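Local coordinates for RabGDI protein (Plasmodium falciparum 3D7, PDB 3P1W) that probably acts as a Rab GDP-dissociation inhibitor, holding Rab GTPases in their GDP-bound state during vesicle transport, at residues A[37-42]-A[105-109]; A[48-52]-A[310-314]; A[277-281]-A[293-299]; A[287-291]-A[424-428]; A[427-431]-A[445-449]. All coordinates share one frame; numbering follows the deposited sequence.

Contact 1: A[37-42]-A[105-109]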
# COMPACT_ATOMS: atom_id res chain seq x y z
N GLY A 37 -11.98 3.20 13.30
CA GLY A 37 -11.10 3.60 14.39
C GLY A 37 -11.11 5.10 14.63
O GLY A 37 -11.32 5.55 15.76
N LEU A 38 -10.92 5.86 13.56
CA LEU A 38 -11.00 7.32 13.61
C LEU A 38 -12.37 7.85 14.05
O LEU A 38 -12.45 8.81 14.85
CB LEU A 38 -10.66 7.91 12.24
CG LEU A 38 -9.19 7.78 11.82
CD1 LEU A 38 -9.05 8.15 10.36
CD2 LEU A 38 -8.32 8.68 12.71
N LEU A 39 -13.45 7.25 13.54
CA LEU A 39 -14.82 7.65 13.96
C LEU A 39 -15.04 7.38 15.45
O LEU A 39 -15.55 8.25 16.18
CB LEU A 39 -15.87 6.91 13.13
CG LEU A 39 -15.94 7.36 11.66
CD1 LEU A 39 -16.67 6.36 10.73
CD2 LEU A 39 -16.53 8.74 11.57
N SER A 40 -14.67 6.19 15.89
CA SER A 40 -14.79 5.81 17.30
C SER A 40 -13.92 6.71 18.18
O SER A 40 -14.32 7.10 19.29
CB SER A 40 -14.44 4.32 17.48
OG SER A 40 -14.43 3.93 18.85
N HIS A 41 -12.72 7.03 17.70
CA HIS A 41 -11.83 7.93 18.45
C HIS A 41 -12.43 9.33 18.64
O HIS A 41 -12.31 9.93 19.73
CB HIS A 41 -10.47 8.03 17.77
CG HIS A 41 -9.51 8.95 18.46
ND1 HIS A 41 -9.27 10.24 18.03
CD2 HIS A 41 -8.73 8.77 19.56
CE1 HIS A 41 -8.38 10.81 18.83
NE2 HIS A 41 -8.04 9.94 19.76
N TYR A 42 -13.09 9.86 17.61
CA TYR A 42 -13.67 11.20 17.67
C TYR A 42 -15.13 11.19 18.17
O TYR A 42 -15.89 12.12 17.90
CB TYR A 42 -13.57 11.91 16.31
CG TYR A 42 -12.19 12.46 16.00
CD1 TYR A 42 -11.32 11.79 15.15
CD2 TYR A 42 -11.75 13.67 16.57
CE1 TYR A 42 -10.05 12.29 14.86
CE2 TYR A 42 -10.48 14.17 16.29
CZ TYR A 42 -9.63 13.48 15.43
OH TYR A 42 -8.38 13.97 15.14
N ILE A 105 -1.98 8.01 12.01
CA ILE A 105 -3.34 7.56 12.31
C ILE A 105 -3.35 6.47 13.37
O ILE A 105 -4.18 6.51 14.29
CB ILE A 105 -4.07 7.06 11.06
CG1 ILE A 105 -4.43 8.24 10.17
CG2 ILE A 105 -5.32 6.31 11.41
CD1 ILE A 105 -4.87 7.81 8.75
N LEU A 106 -2.44 5.51 13.24
CA LEU A 106 -2.37 4.42 14.21
C LEU A 106 -1.94 4.94 15.58
O LEU A 106 -2.35 4.39 16.59
CB LEU A 106 -1.42 3.31 13.75
CG LEU A 106 -1.87 2.51 12.53
CD1 LEU A 106 -0.72 1.73 11.93
CD2 LEU A 106 -3.02 1.58 12.88
N LYS A 107 -1.09 5.98 15.60
CA LYS A 107 -0.69 6.61 16.86
C LYS A 107 -1.89 7.28 17.50
O LYS A 107 -2.22 7.02 18.67
CB LYS A 107 0.42 7.65 16.64
CG LYS A 107 1.72 7.11 16.06
CD LYS A 107 2.84 7.00 17.07
CE LYS A 107 4.15 6.60 16.42
NZ LYS A 107 5.21 6.42 17.47
N LYS A 108 -2.54 8.16 16.74
CA LYS A 108 -3.70 8.90 17.23
C LYS A 108 -4.79 8.01 17.82
O LYS A 108 -5.32 8.29 18.90
CB LYS A 108 -4.29 9.75 16.10
CG LYS A 108 -5.63 10.41 16.44
CD LYS A 108 -6.20 11.18 15.26
CE LYS A 108 -5.44 12.48 15.01
NZ LYS A 108 -5.68 13.45 16.11
N THR A 109 -5.12 6.93 17.11
CA THR A 109 -6.20 6.02 17.53
C THR A 109 -5.74 5.01 18.60
O THR A 109 -6.55 4.23 19.10
CB THR A 109 -6.80 5.25 16.32
OG1 THR A 109 -5.79 4.41 15.73
CG2 THR A 109 -7.32 6.23 15.26
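The imidazole of His41 takes Lys108 CG over one face, a CH-pi contact with the carbon 4.1 Å from the centroid of the His41 ring and 29° off its normal; Tyr42 CD1 lies in plane at the edge of the same imidazole. Over one face of the Tyr42 ring, toward its rim, sits His41 ND1. The aliphatic part of Lys108 crosses both aromatic side chains at about a right angle. Its chain is straight as far as CD, then folds at chi3 (-74°) and chi4 (-68°), which brings the ammonium back to the phenol: Lys108 NZ donates to Tyr42 OH at 2.9 Å. His41 NE2 comes within 3.3 Å of Lys108 O, at an angle too poor for a bond. Helix 30-41 follows the first strand of the Rossmann-like dinucleotide-binding fold to which the GDI family is related, and its C-terminal end meets helix 101-108 here. Deeper between the helices the contact is apolar. Leu38 CD2 touches two methyls, Thr109 CG2 at 3.7 Å and Ile105 CG2 at 4.0 Å. Thr109 turns its methyl toward Leu38 while Thr109 OG1 bonds back to Ile105 O at 3.0 Å; Thr109 N reaches the same carbonyl oxygen from the opposite face of its plane. Trp450 of helix 440-454 packs on Leu38 and meets the Tyr42 ring, and Phe262 of helix 257-268 touches Thr109.

Contact 2: A[48-52]-A[310-314]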
# COMPACT_ATOMS: atom_id res chain seq x y z
N VAL A 48 -20.18 -1.77 12.61
CA VAL A 48 -19.35 -2.32 11.52
C VAL A 48 -19.84 -3.73 11.20
O VAL A 48 -19.89 -4.57 12.11
CB VAL A 48 -17.86 -2.34 11.92
CG1 VAL A 48 -16.99 -2.89 10.76
CG2 VAL A 48 -17.42 -0.94 12.34
N LEU A 49 -20.24 -3.96 9.94
CA LEU A 49 -20.84 -5.22 9.50
C LEU A 49 -20.07 -5.79 8.34
O LEU A 49 -19.65 -5.04 7.45
CB LEU A 49 -22.28 -4.98 9.01
CG LEU A 49 -23.18 -4.28 10.03
CD1 LEU A 49 -24.57 -4.11 9.44
CD2 LEU A 49 -23.22 -5.09 11.31
N ASP A 50 -19.93 -7.12 8.31
CA ASP A 50 -19.27 -7.81 7.21
C ASP A 50 -20.00 -9.11 6.91
O ASP A 50 -20.31 -9.90 7.82
CB ASP A 50 -17.80 -8.09 7.60
CG ASP A 50 -16.91 -8.46 6.40
OD1 ASP A 50 -17.36 -9.12 5.45
OD2 ASP A 50 -15.74 -8.05 6.43
N ARG A 51 -20.28 -9.33 5.63
CA ARG A 51 -20.95 -10.55 5.20
C ARG A 51 -20.12 -11.82 5.41
O ARG A 51 -20.67 -12.90 5.52
CB ARG A 51 -21.35 -10.43 3.73
CG ARG A 51 -20.19 -10.48 2.75
CD ARG A 51 -20.65 -10.52 1.29
NE ARG A 51 -21.10 -9.22 0.80
CZ ARG A 51 -20.30 -8.26 0.32
NH1 ARG A 51 -18.99 -8.40 0.26
NH2 ARG A 51 -20.84 -7.13 -0.11
N ASN A 52 -18.79 -11.67 5.44
CA ASN A 52 -17.87 -12.79 5.51
C ASN A 52 -17.74 -13.34 6.92
O ASN A 52 -18.01 -12.62 7.89
CB ASN A 52 -16.47 -12.34 5.03
CG ASN A 52 -16.44 -11.94 3.57
OD1 ASN A 52 -17.17 -12.48 2.74
ND2 ASN A 52 -15.57 -10.97 3.24
N PRO A 310 -16.53 -1.30 -2.55
CA PRO A 310 -17.33 -1.37 -3.75
C PRO A 310 -18.28 -2.58 -3.83
O PRO A 310 -19.33 -2.49 -4.49
CB PRO A 310 -16.27 -1.38 -4.88
CG PRO A 310 -15.14 -0.64 -4.32
CD PRO A 310 -15.09 -1.12 -2.87
N SER A 311 -17.96 -3.66 -3.13
CA SER A 311 -18.79 -4.85 -3.20
C SER A 311 -20.18 -4.65 -2.61
O SER A 311 -21.07 -5.45 -2.91
CB SER A 311 -18.13 -6.06 -2.52
OG SER A 311 -18.11 -5.97 -1.13
N TYR A 312 -20.35 -3.63 -1.78
CA TYR A 312 -21.64 -3.35 -1.14
C TYR A 312 -22.56 -2.43 -1.94
O TYR A 312 -23.74 -2.24 -1.55
CB TYR A 312 -21.43 -2.82 0.28
CG TYR A 312 -20.96 -3.90 1.20
CD1 TYR A 312 -21.85 -4.75 1.84
CD2 TYR A 312 -19.58 -4.08 1.44
CE1 TYR A 312 -21.41 -5.76 2.69
CE2 TYR A 312 -19.14 -5.08 2.28
CZ TYR A 312 -20.04 -5.92 2.89
OH TYR A 312 -19.55 -6.92 3.72
N VAL A 313 -22.08 -1.93 -3.08
CA VAL A 313 -22.86 -1.00 -3.89
C VAL A 313 -22.97 -1.44 -5.33
O VAL A 313 -23.23 -0.62 -6.22
CB VAL A 313 -22.28 0.45 -3.81
CG1 VAL A 313 -22.41 1.02 -2.38
CG2 VAL A 313 -20.78 0.50 -4.28
N MET A 314 -22.85 -2.75 -5.56
CA MET A 314 -22.86 -3.25 -6.93
C MET A 314 -24.26 -3.18 -7.56
O MET A 314 -24.37 -3.24 -8.78
CB MET A 314 -22.36 -4.69 -6.99
CG MET A 314 -20.92 -4.85 -6.63
SD MET A 314 -19.82 -4.12 -7.84
CE MET A 314 -19.88 -5.42 -9.06
O HOH W 1 -17.10 -7.96 3.21
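Ser311 OG is gripped by two nitrogens of Arg51, NH1 at 2.9 Å and NH2 at 3.1 Å, in an end-on fork that lies in the guanidinium plane, while Asp309 OD1 makes a further hydrogen bond with the same hydroxyl. The guanidinium also lies flat on the ring of Tyr312: planes 18° apart, centres separated by 3.8 Å, Arg51 NH2 over the middle of the ring. This is a stacked cation-pi pair. Arg51 reaches it with CG between its own backbone N and carbonyl carbon (chi1 71°) and a bend at chi3, so that the side chain folds over the ring from above the phenol end. Tyr312 comes from the opposite direction, and its OH accepts a nearly straight bond from Arg51 N at 3.2 Å (170°). One water bridges Tyr312 OH, at 2.7 Å, and Asp50 OD1. That carboxylate oxygen also accepts from Asn52 N at 2.9 Å in an Asx turn, while Asp50 OD2 is bonded to Thr28 OG1. The turn lies just beyond strand 46-49, the second parallel strand of the Rossmann-like sheet, and the Tyr312 side is a 3-10 segment following strand 305-308. With its flat face on an aromatic ring and its edge on a hydroxyl, the Arg51 guanidinium is fixed in rotation and position; as both nitrogens donate, the hydroxyl proton is left for Asp309 OD1, a second-shell group placing Ser311 OG.

Contact 3: A[277-281]-A[293-299]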
# COMPACT_ATOMS: atom_id res chain seq x y z
N LYS A 277 -22.83 -11.03 8.74
CA LYS A 277 -24.01 -10.15 8.69
C LYS A 277 -24.32 -9.74 7.26
O LYS A 277 -23.63 -8.88 6.70
CB LYS A 277 -23.78 -8.91 9.55
CG LYS A 277 -23.83 -9.16 11.05
CD LYS A 277 -25.21 -9.65 11.50
CE LYS A 277 -25.30 -9.73 13.01
NZ LYS A 277 -26.35 -10.69 13.41
N ASN A 278 -25.32 -10.38 6.67
CA ASN A 278 -25.62 -10.20 5.26
C ASN A 278 -26.63 -9.07 4.97
O ASN A 278 -27.85 -9.25 5.07
CB ASN A 278 -26.10 -11.50 4.63
CG ASN A 278 -26.04 -11.46 3.10
OD1 ASN A 278 -25.12 -10.87 2.50
ND2 ASN A 278 -27.02 -12.10 2.46
N VAL A 279 -26.10 -7.93 4.58
CA VAL A 279 -26.90 -6.79 4.19
C VAL A 279 -27.56 -7.09 2.85
O VAL A 279 -26.91 -7.58 1.93
CB VAL A 279 -26.02 -5.54 4.12
CG1 VAL A 279 -26.80 -4.32 3.66
CG2 VAL A 279 -25.40 -5.30 5.48
N VAL A 280 -28.87 -6.87 2.77
CA VAL A 280 -29.60 -7.10 1.53
C VAL A 280 -30.25 -5.84 0.95
O VAL A 280 -30.84 -5.91 -0.14
CB VAL A 280 -30.66 -8.24 1.68
CG1 VAL A 280 -29.99 -9.51 2.23
CG2 VAL A 280 -31.86 -7.81 2.54
N ASP A 281 -30.13 -4.70 1.66
CA ASP A 281 -30.68 -3.42 1.18
C ASP A 281 -30.20 -2.17 1.93
O ASP A 281 -29.88 -2.20 3.13
CB ASP A 281 -32.20 -3.46 1.22
CG ASP A 281 -32.80 -4.28 0.09
OD1 ASP A 281 -32.35 -4.11 -1.08
OD2 ASP A 281 -33.71 -5.10 0.39
N ILE A 293 -30.01 0.55 6.90
CA ILE A 293 -29.65 -0.72 6.21
C ILE A 293 -30.46 -1.90 6.77
O ILE A 293 -30.85 -1.89 7.95
CB ILE A 293 -28.15 -1.05 6.32
CG1 ILE A 293 -27.71 -1.15 7.78
CG2 ILE A 293 -27.27 0.00 5.57
CD1 ILE A 293 -26.95 -2.39 8.07
N LYS A 294 -30.72 -2.90 5.93
CA LYS A 294 -31.49 -4.08 6.32
C LYS A 294 -30.71 -5.33 5.98
O LYS A 294 -29.93 -5.33 5.02
CB LYS A 294 -32.82 -4.16 5.55
CG LYS A 294 -33.82 -3.06 5.84
CD LYS A 294 -35.06 -3.21 4.95
CE LYS A 294 -35.83 -4.52 5.23
NZ LYS A 294 -37.26 -4.46 4.78
N SER A 295 -30.96 -6.41 6.72
CA SER A 295 -30.26 -7.68 6.48
C SER A 295 -31.24 -8.76 5.99
O SER A 295 -32.43 -8.54 5.93
CB SER A 295 -29.56 -8.15 7.76
OG SER A 295 -30.47 -8.75 8.66
N SER A 296 -30.70 -9.93 5.64
CA SER A 296 -31.52 -11.09 5.23
C SER A 296 -32.18 -11.76 6.43
O SER A 296 -33.11 -12.55 6.27
CB SER A 296 -30.67 -12.11 4.46
OG SER A 296 -29.39 -12.28 5.06
N ASP A 297 -31.68 -11.45 7.62
CA ASP A 297 -32.19 -12.00 8.87
C ASP A 297 -33.14 -11.02 9.57
O ASP A 297 -33.36 -11.11 10.79
CB ASP A 297 -31.01 -12.37 9.79
CG ASP A 297 -30.15 -13.47 9.20
OD1 ASP A 297 -30.72 -14.46 8.69
OD2 ASP A 297 -28.91 -13.36 9.24
N GLY A 298 -33.71 -10.10 8.79
CA GLY A 298 -34.74 -9.19 9.30
C GLY A 298 -34.25 -8.22 10.36
O GLY A 298 -35.00 -7.86 11.28
N GLU A 299 -32.98 -7.82 10.26
CA GLU A 299 -32.42 -6.80 11.13
C GLU A 299 -32.47 -5.47 10.40
O GLU A 299 -32.27 -5.41 9.19
CB GLU A 299 -30.98 -7.12 11.51
CG GLU A 299 -30.81 -8.46 12.21
CD GLU A 299 -29.44 -9.08 11.98
OE1 GLU A 299 -28.76 -9.36 12.99
OE2 GLU A 299 -29.05 -9.28 10.80
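A salt bridge at 2.8 Å joins Lys277 NZ to Glu299 OE1 through the syn lone pair of that oxygen. The other carboxylate oxygen, Glu299 OE2, takes the hydroxyl proton of Ser295 OG at 2.6 Å on its anti lone pair, so the two bonds hold the carboxylate from different sides. Ser295 OG accepts from Asp297 N, forming an ST turn, and from Glu299 N, tying together the type I turn from Ser295 to Gly298. Farther along, the backbones pair as an antiparallel hairpin interrupted by a classic beta bulge: Val280 and Asp281 both face Lys294. Lys294 O receives Val280 N at 2.9 Å and, weakly, Asp281 N at 3.4 Å, and Lys294 N donates back to Asp281 O at 3.0 Å. At the turn Ser296 N lies almost on the extension of the Asn278 carbonyl (C=O...N 172°), 3.0 Å from Asn278 O, though its N-H is bent to 147°. Val280 CG1, anti to its carbonyl carbon (chi1 -53°), presses on Ser296 CB at a tight 3.5 Å, while Val279 CG2 meets Ile293 CD1 at 4.2 Å, side chains crossing at about a right angle. Inward, Val279 touches Leu26 and Ile293 touches Ile24, both of strand 20-26; Leu49 of strand 46-49 meets Ile293 and Lys277, and the backbones of Lys277 and Asp50 are hydrogen-bonded, setting the hairpin base against the Rossmann-like fold.

Contact 4: A[287-291]-A[424-428]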
# COMPACT_ATOMS: atom_id res chain seq x y z
N ASP A 287 -35.40 12.24 -0.06
CA ASP A 287 -34.44 12.95 -0.91
C ASP A 287 -33.37 12.00 -1.46
O ASP A 287 -32.32 12.45 -1.90
CB ASP A 287 -33.76 14.11 -0.16
CG ASP A 287 -34.73 15.03 0.53
OD1 ASP A 287 -35.90 15.15 0.09
OD2 ASP A 287 -34.31 15.66 1.52
N ASN A 288 -33.64 10.70 -1.44
CA ASN A 288 -32.71 9.68 -1.92
C ASN A 288 -31.36 9.69 -1.19
O ASN A 288 -30.32 9.35 -1.77
CB ASN A 288 -32.51 9.79 -3.44
CG ASN A 288 -33.79 9.55 -4.20
OD1 ASN A 288 -34.65 8.78 -3.78
ND2 ASN A 288 -33.94 10.23 -5.33
N LYS A 289 -31.37 10.05 0.09
CA LYS A 289 -30.18 9.99 0.94
C LYS A 289 -30.29 8.78 1.85
O LYS A 289 -31.39 8.45 2.32
CB LYS A 289 -30.02 11.24 1.78
CG LYS A 289 -29.93 12.53 0.99
CD LYS A 289 -29.38 13.67 1.85
CE LYS A 289 -29.84 15.03 1.35
NZ LYS A 289 -28.89 16.10 1.73
N VAL A 290 -29.17 8.13 2.12
CA VAL A 290 -29.19 6.93 2.95
C VAL A 290 -29.72 7.28 4.34
O VAL A 290 -29.39 8.33 4.90
CB VAL A 290 -27.82 6.23 3.03
CG1 VAL A 290 -26.84 7.00 3.94
CG2 VAL A 290 -27.99 4.78 3.51
N CYS A 291 -30.59 6.42 4.87
CA CYS A 291 -31.09 6.59 6.24
C CYS A 291 -31.04 5.27 7.02
O CYS A 291 -31.22 5.28 8.22
CB CYS A 291 -32.50 7.19 6.23
SG CYS A 291 -33.76 6.14 5.51
N ALA A 424 -24.04 13.08 -2.49
CA ALA A 424 -25.26 13.65 -1.92
C ALA A 424 -26.00 12.64 -1.04
O ALA A 424 -26.66 13.00 -0.06
CB ALA A 424 -26.17 14.13 -3.04
N ASP A 425 -25.91 11.36 -1.41
CA ASP A 425 -26.64 10.32 -0.70
C ASP A 425 -25.98 9.88 0.61
O ASP A 425 -26.54 9.04 1.32
CB ASP A 425 -26.86 9.12 -1.63
CG ASP A 425 -25.57 8.38 -1.98
OD1 ASP A 425 -24.46 8.72 -1.45
OD2 ASP A 425 -25.67 7.45 -2.79
N ASN A 426 -24.78 10.40 0.91
CA ASN A 426 -24.05 10.04 2.14
C ASN A 426 -23.58 8.58 2.22
O ASN A 426 -23.34 8.05 3.32
CB ASN A 426 -24.84 10.42 3.40
CG ASN A 426 -24.87 11.92 3.62
OD1 ASN A 426 -23.83 12.56 3.49
ND2 ASN A 426 -26.03 12.47 3.99
N ILE A 427 -23.39 7.96 1.05
CA ILE A 427 -22.79 6.64 0.97
C ILE A 427 -21.39 6.84 0.37
O ILE A 427 -21.27 7.16 -0.82
CB ILE A 427 -23.60 5.66 0.11
CG1 ILE A 427 -25.02 5.49 0.70
CG2 ILE A 427 -22.91 4.29 0.05
CD1 ILE A 427 -25.95 4.74 -0.21
N PHE A 428 -20.38 6.72 1.23
CA PHE A 428 -18.98 7.00 0.86
C PHE A 428 -18.34 5.67 0.58
O PHE A 428 -18.30 4.82 1.47
CB PHE A 428 -18.24 7.68 2.02
CG PHE A 428 -18.75 9.06 2.32
CD1 PHE A 428 -18.07 10.17 1.86
CD2 PHE A 428 -19.93 9.24 3.03
CE1 PHE A 428 -18.55 11.45 2.12
CE2 PHE A 428 -20.43 10.53 3.30
CZ PHE A 428 -19.72 11.63 2.83
O HOH W 2 -28.14 10.48 4.80
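An Asx turn entering strand 427-429 meets the start of strand 290-295, the second arm of a beta hairpin. Asp425 OD1 accepts from Ile427 N at 2.8 Å, the donor lying well above the carboxylate plane; Asp425 CG stands between its backbone N and carbonyl carbon (chi1 68°), which folds the carboxylate back over the turn. Asp425 OD2 makes a salt bridge with Lys319. The turn leaves the carbonyl of Asp425 facing the hairpin, and Val290 N donates to Asp425 O in a nearly straight bond of 2.9 Å (171°). A water reinforces this joint, donating to Val290 O and accepting from Asn426 ND2 at 3.0 Å. Beside the backbone bond Val290 packs with its branch point, CB 3.7 Å from Ile427 CG1, the two side chains crossing at about a right angle, and with CG1, 4.0 Å from Asn426 CB. Lys289, extended beyond CG, passes its methylenes over Ala424 O, with Lys289 CD 3.4 Å away. Asn288 O touches Asp425 CB at 3.5 Å. Phe282 of strand 279-284 packs on both Val290 and Ile427, and Val306 of strand 305-308 touches Val290. Strand 427-429 pairs in parallel with 305-308, while 290-295 lies antiparallel to both 279-284 and 300-303; the contact thus links the hairpin to the strand at the edge of the sheet.

Contact 5: A[427-431]-A[445-449]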
# COMPACT_ATOMS: atom_id res chain seq x y z
N ILE A 427 -23.39 7.96 1.05
CA ILE A 427 -22.79 6.64 0.97
C ILE A 427 -21.39 6.84 0.37
O ILE A 427 -21.27 7.16 -0.82
CB ILE A 427 -23.60 5.66 0.11
CG1 ILE A 427 -25.02 5.49 0.70
CG2 ILE A 427 -22.91 4.29 0.05
CD1 ILE A 427 -25.95 4.74 -0.21
N PHE A 428 -20.38 6.72 1.23
CA PHE A 428 -18.98 7.00 0.86
C PHE A 428 -18.34 5.67 0.58
O PHE A 428 -18.30 4.82 1.47
CB PHE A 428 -18.24 7.68 2.02
CG PHE A 428 -18.75 9.06 2.32
CD1 PHE A 428 -18.07 10.17 1.86
CD2 PHE A 428 -19.93 9.24 3.03
CE1 PHE A 428 -18.55 11.45 2.12
CE2 PHE A 428 -20.43 10.53 3.30
CZ PHE A 428 -19.72 11.63 2.83
N VAL A 429 -17.85 5.50 -0.65
CA VAL A 429 -17.32 4.23 -1.11
C VAL A 429 -15.79 4.30 -1.21
O VAL A 429 -15.25 5.20 -1.83
CB VAL A 429 -17.92 3.80 -2.47
CG1 VAL A 429 -17.43 2.43 -2.87
CG2 VAL A 429 -19.49 3.76 -2.39
N THR A 430 -15.11 3.37 -0.57
CA THR A 430 -13.64 3.26 -0.68
C THR A 430 -13.25 2.75 -2.07
O THR A 430 -13.95 1.91 -2.66
CB THR A 430 -13.02 2.38 0.41
OG1 THR A 430 -13.62 1.09 0.41
CG2 THR A 430 -13.16 3.04 1.80
N SER A 431 -12.15 3.25 -2.60
CA SER A 431 -11.60 2.73 -3.85
C SER A 431 -10.97 1.35 -3.65
O SER A 431 -10.56 0.96 -2.54
CB SER A 431 -10.59 3.74 -4.46
OG SER A 431 -9.45 3.85 -3.63
N ASP A 445 -6.78 7.74 0.03
CA ASP A 445 -8.20 7.53 -0.22
C ASP A 445 -9.01 7.65 1.06
O ASP A 445 -10.01 8.35 1.08
CB ASP A 445 -8.45 6.16 -0.86
CG ASP A 445 -9.93 5.90 -1.16
OD1 ASP A 445 -10.58 6.76 -1.79
OD2 ASP A 445 -10.41 4.82 -0.75
N LEU A 446 -8.58 6.98 2.13
CA LEU A 446 -9.34 7.06 3.39
C LEU A 446 -9.30 8.47 3.96
O LEU A 446 -10.31 8.93 4.50
CB LEU A 446 -8.92 5.97 4.40
CG LEU A 446 -7.59 6.06 5.15
CD1 LEU A 446 -7.79 6.95 6.39
CD2 LEU A 446 -7.12 4.66 5.57
N LEU A 447 -8.19 9.18 3.79
CA LEU A 447 -8.14 10.59 4.21
C LEU A 447 -9.10 11.49 3.43
O LEU A 447 -9.71 12.39 4.00
CB LEU A 447 -6.72 11.14 4.13
CG LEU A 447 -5.81 10.60 5.23
CD1 LEU A 447 -4.39 11.08 5.00
CD2 LEU A 447 -6.31 11.01 6.63
N GLN A 448 -9.23 11.24 2.13
CA GLN A 448 -10.19 11.97 1.29
C GLN A 448 -11.62 11.68 1.77
O GLN A 448 -12.43 12.59 1.92
CB GLN A 448 -10.01 11.60 -0.20
CG GLN A 448 -10.71 12.52 -1.21
CD GLN A 448 -10.62 12.01 -2.66
OE1 GLN A 448 -11.31 11.06 -3.05
NE2 GLN A 448 -9.78 12.65 -3.46
N ILE A 449 -11.93 10.41 2.03
CA ILE A 449 -13.25 10.07 2.58
C ILE A 449 -13.49 10.82 3.90
O ILE A 449 -14.52 11.50 4.04
CB ILE A 449 -13.41 8.56 2.76
CG1 ILE A 449 -13.49 7.88 1.38
CG2 ILE A 449 -14.64 8.27 3.64
CD1 ILE A 449 -13.42 6.36 1.43
O HOH W 3 -13.09 6.67 -2.60
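Asp445 meets Ser431 with its carboxylate: OD2 accepts from Ser431 N at 3.0 Å, the donor standing above the carboxylate plane. The hydroxyl Ser431 OG lies 3.2 Å from the same oxygen, and Lys31 of helix 30-41 forms a salt bridge to it. Asp445 reaches out with CG anti to its backbone N (chi1 -179°), which turns the group off the helix toward the strand end. Its other oxygen, OD1, receives a water at 2.6 Å that also donates to Val429 O at 2.7 Å, so each carboxylate oxygen holds a different point of the backbone. The salt bridge to Lys31 probably favours the charged form of the carboxylate. Strand 427-429 lies beside 305-308, in parallel, and helix 440-454 packs against it, a strand-to-helix layer of the Rossmann-like domain. The next residue, Leu446, faces helix 30-41, touching Ile34 and Leu35, and reaches Ile105 of helix 101-108. Ile449, one turn after Asp445, carries the apolar half. Its CD1 fits against Thr430 CG2 at a tight 3.4 Å, the two side chains crossing obliquely, and its CG2 packs on Phe428 CB at 4.0 Å. Ile449 CD1 also lies 3.9 Å from Val429 O. Thr430 gives this methyl to the helix because its OG1, between the backbone N and carbonyl carbon (chi1 56°), is turned to Glu32, with which it hydrogen-bonds.

Contacts 2 and 5 are the buried ones, contacts 1 and 4 partly buried, and contact 3 is at the surface, its centre about 31 Å from that of the chain. Contacts 2, 3, 4 and 5 all reach the same mixed sheet: 3 and 4 share strand 290-295, 4 and 5 share strand 427-429. Contact 1 joins helices instead and touches contact 5 through Ile105 and Leu446. Contacts 2 and 3 meet at the backbone, Asp50 O with Lys277 N. Chemistry follows place: backbone pairing and a salt bridge near the surface in contact 3, leucine-methyl packing with a lysine-tyrosine bond in contact 1. Waters bridge contacts 2, 4 and 5, to which 2 and 5 add guanidinium or carboxylate bonds.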